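Local coordinates for protein L-tyrosine isonitrile synthase (Pseudomonas aeruginosa, PDB 3E59) that converts L-tyrosine to its isonitrile derivative in paerucumarin biosynthesis, taking the isonitrile carbon from C2 of ribulose 5-phosphate, at residues 18-23 and 264-269; 60-65 and 250-255; 108-113 and 147-152; 254-259 and 268-273. All coordinates share one frame; numbering follows the deposited sequence.

Contact 1 of 4, residues 18-23 and 264-269; sequences ELLLYR and LKFGIH. With PO4 (phosphate ion), chain E.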
# COMPACT_ATOMS: atom_id res chain seq x y z
N GLU A 18 2.10 -10.40 16.27
CA GLU A 18 3.18 -9.94 15.39
C GLU A 18 2.73 -8.84 14.40
O GLU A 18 3.46 -7.87 14.16
CB GLU A 18 3.77 -11.14 14.64
CG GLU A 18 4.97 -10.82 13.78
CD GLU A 18 6.18 -10.42 14.60
OE1 GLU A 18 6.46 -11.10 15.61
OE2 GLU A 18 6.84 -9.42 14.24
N LEU A 19 1.54 -8.99 13.82
CA LEU A 19 0.98 -7.98 12.91
C LEU A 19 0.51 -6.73 13.65
O LEU A 19 0.65 -5.63 13.15
CB LEU A 19 -0.21 -8.56 12.13
CG LEU A 19 -0.01 -9.90 11.40
CD1 LEU A 19 -1.35 -10.49 10.94
CD2 LEU A 19 0.95 -9.74 10.22
N LEU A 20 -0.06 -6.92 14.85
CA LEU A 20 -0.68 -5.84 15.61
C LEU A 20 0.31 -4.74 16.01
O LEU A 20 -0.09 -3.58 16.17
CB LEU A 20 -1.39 -6.41 16.85
CG LEU A 20 -2.76 -7.09 16.65
CD1 LEU A 20 -3.18 -7.80 17.91
CD2 LEU A 20 -3.83 -6.06 16.22
N LEU A 21 1.58 -5.12 16.19
CA LEU A 21 2.68 -4.19 16.45
C LEU A 21 2.86 -3.13 15.37
O LEU A 21 3.34 -2.03 15.67
CB LEU A 21 4.01 -4.95 16.57
CG LEU A 21 4.16 -5.95 17.71
CD1 LEU A 21 5.35 -6.87 17.43
CD2 LEU A 21 4.29 -5.23 19.07
N TYR A 22 2.48 -3.45 14.13
CA TYR A 22 2.71 -2.60 12.97
C TYR A 22 1.42 -2.11 12.30
O TYR A 22 1.42 -1.71 11.13
CB TYR A 22 3.58 -3.35 11.95
CG TYR A 22 4.87 -3.87 12.54
CD1 TYR A 22 5.95 -3.01 12.76
CD2 TYR A 22 5.01 -5.20 12.92
CE1 TYR A 22 7.14 -3.47 13.32
CE2 TYR A 22 6.19 -5.67 13.48
CZ TYR A 22 7.24 -4.80 13.67
OH TYR A 22 8.41 -5.24 14.23
N ARG A 23 0.33 -2.12 13.05
CA ARG A 23 -0.98 -1.81 12.49
C ARG A 23 -1.15 -0.30 12.22
O ARG A 23 -0.81 0.54 13.07
CB ARG A 23 -2.11 -2.35 13.39
CG ARG A 23 -3.49 -2.26 12.76
CD ARG A 23 -4.59 -2.89 13.61
NE ARG A 23 -4.75 -2.24 14.91
CZ ARG A 23 -5.75 -1.42 15.24
NH1 ARG A 23 -6.71 -1.13 14.37
NH2 ARG A 23 -5.78 -0.90 16.47
N LEU A 264 -11.98 -7.29 6.85
CA LEU A 264 -11.05 -8.35 6.44
C LEU A 264 -9.67 -7.75 6.19
O LEU A 264 -8.63 -8.40 6.37
CB LEU A 264 -11.55 -9.02 5.16
CG LEU A 264 -12.72 -10.00 5.24
CD1 LEU A 264 -13.27 -10.30 3.84
CD2 LEU A 264 -12.27 -11.28 5.93
N LYS A 265 -9.67 -6.49 5.78
CA LYS A 265 -8.45 -5.78 5.48
C LYS A 265 -7.76 -5.34 6.76
O LYS A 265 -8.41 -4.88 7.72
CB LYS A 265 -8.73 -4.59 4.56
CG LYS A 265 -9.57 -4.89 3.32
CD LYS A 265 -9.78 -3.62 2.55
CE LYS A 265 -10.97 -3.66 1.65
NZ LYS A 265 -11.04 -2.37 0.88
N PHE A 266 -6.43 -5.50 6.78
CA PHE A 266 -5.61 -5.17 7.94
C PHE A 266 -4.50 -4.20 7.53
O PHE A 266 -3.57 -4.58 6.82
CB PHE A 266 -5.02 -6.45 8.52
CG PHE A 266 -4.20 -6.23 9.77
CD1 PHE A 266 -2.87 -5.78 9.69
CD2 PHE A 266 -4.74 -6.48 11.03
CE1 PHE A 266 -2.10 -5.59 10.83
CE2 PHE A 266 -3.99 -6.30 12.18
CZ PHE A 266 -2.67 -5.84 12.09
N GLY A 267 -4.58 -2.95 7.98
CA GLY A 267 -3.56 -1.94 7.64
C GLY A 267 -2.25 -2.19 8.37
O GLY A 267 -2.24 -2.44 9.58
N ILE A 268 -1.14 -2.12 7.65
CA ILE A 268 0.17 -2.45 8.23
C ILE A 268 1.24 -1.43 7.83
O ILE A 268 1.30 -0.97 6.67
CB ILE A 268 0.60 -3.92 7.86
CG1 ILE A 268 1.83 -4.35 8.68
CG2 ILE A 268 0.84 -4.08 6.34
CD1 ILE A 268 1.96 -5.85 8.83
N HIS A 269 2.09 -1.08 8.80
CA HIS A 269 3.22 -0.20 8.58
C HIS A 269 4.44 -1.00 8.14
O HIS A 269 4.57 -2.18 8.46
CB HIS A 269 3.54 0.62 9.83
CG HIS A 269 2.63 1.80 10.03
ND1 HIS A 269 2.70 2.93 9.25
CD2 HIS A 269 1.68 2.04 10.96
CE1 HIS A 269 1.81 3.81 9.68
NE2 HIS A 269 1.19 3.30 10.72
P PO4 E . -7.45 -1.23 -0.06
O1 PO4 E . -8.00 -0.19 0.89
O2 PO4 E . -6.92 -0.51 -1.29
O3 PO4 E . -6.33 -2.01 0.66
O4 PO4 E . -8.54 -2.16 -0.51

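Contact 2 of 4, residues 60-65 and 250-255; sequences IEFVLP and RAIRLS. With PO4 (phosphate ion), chain E.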
# COMPACT_ATOMS: atom_id res chain seq x y z
N ILE A 60 1.39 -19.48 5.76
CA ILE A 60 0.37 -18.44 5.84
C ILE A 60 0.53 -17.45 4.66
O ILE A 60 1.60 -16.85 4.49
CB ILE A 60 0.41 -17.70 7.19
CG1 ILE A 60 0.36 -18.71 8.35
CG2 ILE A 60 -0.73 -16.67 7.31
CD1 ILE A 60 0.94 -18.17 9.65
N GLU A 61 -0.51 -17.32 3.85
CA GLU A 61 -0.51 -16.38 2.73
C GLU A 61 -1.07 -15.02 3.15
O GLU A 61 -2.14 -14.93 3.81
CB GLU A 61 -1.33 -16.92 1.54
CG GLU A 61 -0.83 -18.25 0.95
CD GLU A 61 -1.82 -18.89 -0.04
OE1 GLU A 61 -2.39 -18.17 -0.89
OE2 GLU A 61 -2.04 -20.12 0.04
N PHE A 62 -0.34 -13.97 2.76
CA PHE A 62 -0.75 -12.58 2.85
C PHE A 62 -0.82 -11.98 1.45
O PHE A 62 0.06 -12.23 0.61
CB PHE A 62 0.23 -11.74 3.72
CG PHE A 62 0.36 -12.24 5.14
CD1 PHE A 62 1.32 -13.20 5.47
CD2 PHE A 62 -0.49 -11.76 6.14
CE1 PHE A 62 1.43 -13.68 6.78
CE2 PHE A 62 -0.39 -12.23 7.44
CZ PHE A 62 0.57 -13.20 7.77
N VAL A 63 -1.86 -11.20 1.20
CA VAL A 63 -2.01 -10.40 -0.01
C VAL A 63 -1.92 -8.94 0.37
O VAL A 63 -2.56 -8.51 1.33
CB VAL A 63 -3.35 -10.73 -0.72
CG1 VAL A 63 -3.78 -9.60 -1.65
CG2 VAL A 63 -3.21 -12.05 -1.47
N LEU A 64 -1.12 -8.18 -0.37
CA LEU A 64 -0.91 -6.75 -0.11
C LEU A 64 -0.99 -5.91 -1.40
O LEU A 64 -0.03 -5.89 -2.18
CB LEU A 64 0.46 -6.55 0.55
CG LEU A 64 0.93 -5.10 0.81
CD1 LEU A 64 -0.12 -4.28 1.56
CD2 LEU A 64 2.28 -5.07 1.54
N PRO A 65 -2.12 -5.20 -1.62
CA PRO A 65 -2.17 -4.25 -2.73
C PRO A 65 -1.37 -3.00 -2.37
O PRO A 65 -1.72 -2.27 -1.42
CB PRO A 65 -3.68 -3.92 -2.84
CG PRO A 65 -4.37 -4.93 -1.99
CD PRO A 65 -3.41 -5.24 -0.90
N ARG A 250 -8.41 -17.25 0.64
CA ARG A 250 -8.08 -17.48 2.04
C ARG A 250 -7.01 -16.54 2.59
O ARG A 250 -6.93 -16.32 3.80
CB ARG A 250 -7.67 -18.93 2.27
CG ARG A 250 -8.69 -19.97 1.76
CD ARG A 250 -8.27 -21.37 2.22
NE ARG A 250 -6.97 -21.75 1.67
CZ ARG A 250 -6.05 -22.47 2.31
NH1 ARG A 250 -6.26 -22.92 3.54
NH2 ARG A 250 -4.90 -22.73 1.70
N ALA A 251 -6.19 -15.98 1.71
CA ALA A 251 -5.07 -15.14 2.12
C ALA A 251 -5.51 -14.07 3.11
O ALA A 251 -6.62 -13.51 2.99
CB ALA A 251 -4.40 -14.50 0.91
N ILE A 252 -4.64 -13.79 4.08
CA ILE A 252 -4.83 -12.69 5.00
C ILE A 252 -4.63 -11.43 4.19
O ILE A 252 -3.61 -11.27 3.51
CB ILE A 252 -3.84 -12.74 6.21
CG1 ILE A 252 -3.77 -14.14 6.85
CG2 ILE A 252 -4.16 -11.64 7.24
CD1 ILE A 252 -5.10 -14.77 7.19
N ARG A 253 -5.61 -10.54 4.25
CA ARG A 253 -5.64 -9.35 3.44
C ARG A 253 -4.96 -8.14 4.15
O ARG A 253 -5.55 -7.52 5.06
CB ARG A 253 -7.10 -9.05 3.06
CG ARG A 253 -7.33 -7.82 2.18
CD ARG A 253 -6.62 -7.87 0.80
NE ARG A 253 -7.34 -6.97 -0.11
CZ ARG A 253 -7.23 -5.64 -0.07
NH1 ARG A 253 -6.42 -5.07 0.81
NH2 ARG A 253 -7.95 -4.89 -0.89
N LEU A 254 -3.74 -7.82 3.73
CA LEU A 254 -3.06 -6.63 4.24
C LEU A 254 -3.41 -5.42 3.40
O LEU A 254 -3.96 -5.56 2.30
CB LEU A 254 -1.55 -6.82 4.30
CG LEU A 254 -0.96 -8.01 5.06
CD1 LEU A 254 0.53 -8.07 4.78
CD2 LEU A 254 -1.22 -7.94 6.58
N SER A 255 -3.10 -4.24 3.92
CA SER A 255 -3.42 -2.97 3.27
C SER A 255 -2.38 -1.95 3.69
O SER A 255 -1.71 -2.12 4.70
CB SER A 255 -4.82 -2.51 3.68
OG SER A 255 -5.25 -1.38 2.95
P PO4 E . -7.45 -1.23 -0.06
O1 PO4 E . -8.00 -0.19 0.89
O2 PO4 E . -6.92 -0.51 -1.29
O3 PO4 E . -6.33 -2.01 0.66
O4 PO4 E . -8.54 -2.16 -0.51

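Contact 3 of 4, residues 108-113 and 147-152; sequences AKITVC and THIGVF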
# COMPACT_ATOMS: atom_id res chain seq x y z
N ALA A 108 5.49 -18.13 6.19
CA ALA A 108 4.55 -17.18 5.63
C ALA A 108 5.09 -16.56 4.33
O ALA A 108 6.30 -16.52 4.08
CB ALA A 108 4.21 -16.10 6.65
N LYS A 109 4.16 -16.06 3.54
CA LYS A 109 4.43 -15.54 2.23
C LYS A 109 3.61 -14.26 2.12
O LYS A 109 2.45 -14.23 2.54
CB LYS A 109 3.94 -16.58 1.22
CG LYS A 109 4.30 -16.36 -0.23
CD LYS A 109 3.63 -17.44 -1.06
CE LYS A 109 4.18 -17.49 -2.48
NZ LYS A 109 4.14 -18.91 -2.95
N ILE A 110 4.23 -13.19 1.62
CA ILE A 110 3.48 -11.98 1.29
C ILE A 110 3.59 -11.72 -0.20
O ILE A 110 4.69 -11.56 -0.75
CB ILE A 110 3.97 -10.72 2.08
CG1 ILE A 110 3.78 -10.92 3.58
CG2 ILE A 110 3.20 -9.44 1.60
CD1 ILE A 110 4.44 -9.80 4.45
N THR A 111 2.43 -11.71 -0.86
CA THR A 111 2.39 -11.36 -2.27
C THR A 111 2.01 -9.90 -2.40
O THR A 111 0.90 -9.49 -2.02
CB THR A 111 1.41 -12.26 -3.05
OG1 THR A 111 1.77 -13.63 -2.86
CG2 THR A 111 1.47 -11.93 -4.54
N VAL A 112 2.94 -9.11 -2.93
CA VAL A 112 2.69 -7.72 -3.24
C VAL A 112 1.86 -7.68 -4.52
O VAL A 112 2.33 -8.08 -5.58
CB VAL A 112 4.01 -6.92 -3.40
CG1 VAL A 112 3.75 -5.53 -4.00
CG2 VAL A 112 4.71 -6.78 -2.05
N CYS A 113 0.62 -7.22 -4.40
CA CYS A 113 -0.29 -7.16 -5.54
C CYS A 113 -0.33 -5.72 -6.06
O CYS A 113 -1.23 -4.95 -5.74
CB CYS A 113 -1.67 -7.70 -5.15
SG CYS A 113 -1.63 -9.48 -4.69
N THR A 147 13.13 -13.75 0.04
CA THR A 147 12.59 -14.94 -0.57
C THR A 147 11.10 -15.19 -0.23
O THR A 147 10.50 -16.12 -0.76
CB THR A 147 13.40 -16.20 -0.19
OG1 THR A 147 13.26 -16.44 1.22
CG2 THR A 147 14.88 -16.04 -0.53
N HIS A 148 10.52 -14.37 0.65
CA HIS A 148 9.13 -14.60 1.08
C HIS A 148 8.18 -13.57 0.49
O HIS A 148 7.00 -13.51 0.84
CB HIS A 148 9.03 -14.66 2.61
CG HIS A 148 10.00 -15.62 3.23
ND1 HIS A 148 11.06 -15.21 4.01
CD2 HIS A 148 10.10 -16.97 3.15
CE1 HIS A 148 11.77 -16.26 4.39
NE2 HIS A 148 11.21 -17.34 3.89
N ILE A 149 8.72 -12.78 -0.43
CA ILE A 149 7.99 -11.69 -1.07
C ILE A 149 7.78 -12.03 -2.54
O ILE A 149 8.75 -12.16 -3.29
CB ILE A 149 8.72 -10.32 -0.90
CG1 ILE A 149 9.01 -10.03 0.57
CG2 ILE A 149 7.90 -9.16 -1.49
CD1 ILE A 149 7.80 -10.14 1.51
N GLY A 150 6.53 -12.19 -2.94
CA GLY A 150 6.19 -12.36 -4.35
C GLY A 150 5.53 -11.11 -4.91
O GLY A 150 5.12 -10.22 -4.17
N VAL A 151 5.44 -11.03 -6.24
CA VAL A 151 4.76 -9.94 -6.91
C VAL A 151 3.68 -10.51 -7.83
O VAL A 151 3.91 -11.50 -8.52
CB VAL A 151 5.73 -9.01 -7.71
CG1 VAL A 151 4.98 -7.84 -8.31
CG2 VAL A 151 6.84 -8.47 -6.81
N PHE A 152 2.51 -9.89 -7.81
CA PHE A 152 1.42 -10.23 -8.70
C PHE A 152 0.89 -8.92 -9.29
O PHE A 152 0.37 -8.08 -8.56
CB PHE A 152 0.33 -10.96 -7.91
CG PHE A 152 -0.80 -11.48 -8.75
CD1 PHE A 152 -0.68 -12.70 -9.43
CD2 PHE A 152 -2.00 -10.78 -8.83
CE1 PHE A 152 -1.73 -13.19 -10.20
CE2 PHE A 152 -3.07 -11.27 -9.61
CZ PHE A 152 -2.93 -12.47 -10.29

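Contact 4 of 4, residues 254-259 and 268-273; sequences LSIHPQ and IHMMPT. With PO4 (phosphate ion), chain E.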
# COMPACT_ATOMS: atom_id res chain seq x y z
N LEU A 254 -3.74 -7.82 3.73
CA LEU A 254 -3.06 -6.63 4.24
C LEU A 254 -3.41 -5.42 3.40
O LEU A 254 -3.96 -5.56 2.30
CB LEU A 254 -1.55 -6.82 4.30
CG LEU A 254 -0.96 -8.01 5.06
CD1 LEU A 254 0.53 -8.07 4.78
CD2 LEU A 254 -1.22 -7.94 6.58
N SER A 255 -3.10 -4.24 3.92
CA SER A 255 -3.42 -2.97 3.27
C SER A 255 -2.38 -1.95 3.69
O SER A 255 -1.71 -2.12 4.70
CB SER A 255 -4.82 -2.51 3.68
OG SER A 255 -5.25 -1.38 2.95
N ILE A 256 -2.24 -0.89 2.89
CA ILE A 256 -1.41 0.25 3.28
C ILE A 256 -2.25 1.46 3.66
O ILE A 256 -1.71 2.58 3.81
CB ILE A 256 -0.29 0.60 2.21
CG1 ILE A 256 -0.81 0.59 0.77
CG2 ILE A 256 0.85 -0.37 2.34
CD1 ILE A 256 -1.64 1.79 0.40
N HIS A 257 -3.56 1.23 3.80
CA HIS A 257 -4.48 2.17 4.43
C HIS A 257 -4.91 1.67 5.80
O HIS A 257 -5.03 0.47 6.00
CB HIS A 257 -5.76 2.35 3.61
CG HIS A 257 -5.52 2.70 2.19
ND1 HIS A 257 -6.16 2.06 1.16
CD2 HIS A 257 -4.70 3.62 1.62
CE1 HIS A 257 -5.76 2.57 0.01
NE2 HIS A 257 -4.88 3.52 0.26
N PRO A 258 -5.16 2.60 6.74
CA PRO A 258 -5.85 2.24 8.00
C PRO A 258 -7.18 1.60 7.64
O PRO A 258 -7.81 2.02 6.66
CB PRO A 258 -6.10 3.59 8.67
CG PRO A 258 -5.15 4.53 8.06
CD PRO A 258 -4.80 4.03 6.69
N GLN A 259 -7.61 0.61 8.41
CA GLN A 259 -8.82 -0.14 8.11
C GLN A 259 -9.73 -0.25 9.33
O GLN A 259 -9.24 -0.32 10.47
CB GLN A 259 -8.47 -1.54 7.56
CG GLN A 259 -7.74 -1.55 6.19
CD GLN A 259 -8.59 -1.07 5.01
OE1 GLN A 259 -9.82 -1.01 5.09
NE2 GLN A 259 -7.92 -0.74 3.89
N ILE A 268 -1.14 -2.12 7.65
CA ILE A 268 0.17 -2.45 8.23
C ILE A 268 1.24 -1.43 7.83
O ILE A 268 1.30 -0.97 6.67
CB ILE A 268 0.60 -3.92 7.86
CG1 ILE A 268 1.83 -4.35 8.68
CG2 ILE A 268 0.84 -4.08 6.34
CD1 ILE A 268 1.96 -5.85 8.83
N HIS A 269 2.09 -1.08 8.80
CA HIS A 269 3.22 -0.20 8.58
C HIS A 269 4.44 -1.00 8.14
O HIS A 269 4.57 -2.18 8.46
CB HIS A 269 3.54 0.62 9.83
CG HIS A 269 2.63 1.80 10.03
ND1 HIS A 269 2.70 2.93 9.25
CD2 HIS A 269 1.68 2.04 10.96
CE1 HIS A 269 1.81 3.81 9.68
NE2 HIS A 269 1.19 3.30 10.72
N MET A 270 5.30 -0.34 7.37
CA MET A 270 6.50 -0.98 6.81
C MET A 270 7.81 -0.25 7.18
O MET A 270 8.90 -0.77 6.95
CB MET A 270 6.38 -1.08 5.29
CG MET A 270 5.23 -1.93 4.77
SD MET A 270 5.17 -1.90 2.99
CE MET A 270 4.84 -0.16 2.68
N MET A 271 7.69 0.96 7.73
CA MET A 271 8.80 1.77 8.27
C MET A 271 8.15 2.63 9.34
O MET A 271 6.96 2.95 9.22
CB MET A 271 9.37 2.73 7.24
CG MET A 271 10.26 2.12 6.18
SD MET A 271 10.76 3.38 4.99
CE MET A 271 11.92 4.34 5.95
N PRO A 272 8.92 3.03 10.38
CA PRO A 272 8.39 4.01 11.31
C PRO A 272 7.96 5.30 10.58
O PRO A 272 8.67 5.78 9.70
CB PRO A 272 9.57 4.28 12.24
CG PRO A 272 10.37 2.98 12.20
CD PRO A 272 10.27 2.57 10.76
N THR A 273 6.79 5.82 10.94
CA THR A 273 6.27 7.06 10.38
C THR A 273 5.19 7.66 11.28
O THR A 273 4.44 6.92 11.94
CB THR A 273 5.75 6.88 8.91
OG1 THR A 273 5.41 8.15 8.34
CG2 THR A 273 4.55 5.95 8.83
P PO4 E . -7.45 -1.23 -0.06
O1 PO4 E . -8.00 -0.19 0.89
O2 PO4 E . -6.92 -0.51 -1.29
O3 PO4 E . -6.33 -2.01 0.66
O4 PO4 E . -8.54 -2.16 -0.51

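Contact 1 of 4, residues 18-23 and 264-269
Arg23 and Ile268 bring the two backbones together in a single bridge, their CA atoms 4.5 Å apart; a type I turn from Leu20 to Arg23 follows on from helix 11-20. One hydrogen bond closes the bridge: His269 N donates to Tyr22 O (N-H...O angle 165°), though its 2.5 Å length is unusually short and probably reflects coordinate error. A CA-H...O contact of 3.2 Å between Arg23 CA and Gly267 O supports the same join.

Phe266 does most of the side-chain work, its CG anti to the backbone N (chi1 -177°). Ring atom CZ comes within 3.7 Å of Leu19 CB, Leu19 O lies at the ring edge, and CE2 touches Leu20 CD2. Arg23 CG lies over one face in a CH-pi contact, 4.2 Å from the centroid, the two side chains crossing at about a right angle; the guanidinium continues to a salt bridge with Glu38. Beside the bridge, Tyr22 CB packs on Ile268 CG1 at 3.8 Å. Lys265 NZ donates to phosphate O4 at 2.9 Å.

What results is an N-terminal helix and turn laid against 265-267, an outermost strand of the five-stranded parallel sheet, with an aromatic ring filling the seam.

Contact 2 of 4, residues 60-65 and 250-255
Phe62 and Ile252 are paired side by side in the middle of two parallel strands, and here the packing is tight. Backbone bonds alternate from one strand to the other: Ile252 N to Glu61 O, Val63 N to Ile252 O at 2.9 Å, then Leu254 N to Val63 O at 2.8 Å. On the face carrying Phe62, its side chain runs beside that of Ile252 and points the same way, with ring atom CD2 3.5 Å from Ile252 CB, while Leu254 CD1 reaches Phe62 CB. Helix 84-103 covers this apolar side through Ile100. On the other face, Val63 CG2 sits 3.6 Å from Ala251 CB.

The start of the pair is looser. Glu61 OE2 and Arg250 NH2 stay 4.2 Å apart with the oxygen well out of the guanidinium plane, so only their charges attract; Arg250, which is exposed, makes its salt bridge with Glu58 instead.

At the far end the contact turns polar, round Arg253. A bend at chi2 (60°) swings CD round, and Pro65 CG lies over one face of the guanidinium, 3.5 Å from CZ. NH1 donates to Leu254 O and to phosphate O3, the latter nearly straight at 172°, while NH2 donates to phosphate O4 at 2.8 Å. Ser255 OG adds a 2.6 Å bond to O3. The strand end is therefore an anion site, with a guanidinium braced by proline and carbonyl. The ion probably came from the crystallisation liquor, but such a site would be compatible with a phosphorylated ligand.

Contact 3 of 4, residues 108-113 and 147-152
The first torsion of Thr111 (chi1 -56°) puts OG1 anti to the carbonyl carbon, leaving CG2 anti to the backbone N and 3.7 Å from Phe152 CB. On the opposite face of the sheet, Ile149 folds back at chi2 (-52°), bringing CD1 to 3.9 Å from Ile110 CB. Its other branch, CG2, comes within 4.0 Å of Val112 CG2.

Four backbone bonds hold the parallel strands in register. Ile110 N donates to His148 O, Gly150 N to Ile110 O, Val112 N to Gly150 O at 2.7 Å, and Phe152 N to Val112 O at 2.9 Å. The carbonyls of Ile110 and Val112 also receive CA-H...O contacts from Ile149 and Val151.

Further along, Cys113 SG touches Phe152 CB at 4.0 Å and stands obliquely to the ring, 5.5 Å from its centroid, in a sulfur-aromatic contact. Trp240 and Leu244 of helix 219-247 pack on Phe152, and its ring meets that of Phe248 edge to face. Ile149 and Val151 rest instead on Ile141 of helix 127-144. Two neighbouring parallel strands joined through that helix form a beta-alpha-beta crossover, here placing 149-151 as an outermost strand of the five-stranded sheet.

Contact 4 of 4, residues 254-259 and 268-273
Ile268 has more surface buried here than any other residue, and its backbone N donates to Ser255 O at 3.0 Å with an N-H...O angle of 153°. This is the single hydrogen bond between the segments, and it continues the pairing of 252-255 with 265-267. CG1 of Ile268 is anti to the backbone N (chi1 -169°), which leaves CG2 in the crowded position between N and carbonyl carbon; that methyl lies 3.6 Å from Ser255 O and touches Leu254 CB at 4.2 Å. The side chain also touches Leu96 of helix 84-103.

Ile256 and Leu254 bury the next largest areas. Ile256 meets Met270, CG2 against the terminal methyl CE at 4.0 Å, the two side chains crossing obliquely; the bend at chi3 of Met270 (-63°) is what sets CE there. Leu93 of helix 84-103 also packs on Met270.

Beyond these apolar contacts the segment from Leu254 to Gln259 turns polar. Ser255 OG accepts from His257 N, making an ST turn, and from Gln259 NE2 at 2.9 Å; its third bond is the one to the phosphate. His257 ND1 then reaches phosphate O1 at 2.9 Å in the plane of the imidazole, and Gln259 NE2 gives a second bond to the same oxygen at 3.1 Å. The chemistry is two-sided: apolar contacts and one backbone bond join the two segments, and the serine hydroxyl, holding three bonds, is placed so that it would help position the donors that hold a tetrahedral anion.

All four contacts belong to, or border on, one five-stranded parallel sheet, ordered 149-151, 108-112, 60-64, 252-255, 265-267. Contact 3 sits at one edge and contact 1 at the other, their centres about 16 Å apart, with contact 2 between them. Contact 2 is about 9 Å from contact 3 and about 11 Å from contact 1, centre to centre. Along the chain the closures are nested, 108-113/147-152 within 60-65/250-255 within 18-23/264-269, so contact 1 closes a loop of about 240 residues round contacts 2 and 3. Contact 4, about 7 Å from contact 1, shares strand 252-255 with contact 2. Contacts 1, 2 and 4 meet at one anion site beside strands 252-255 and 265-267, its phosphate probably from the crystallisation liquor.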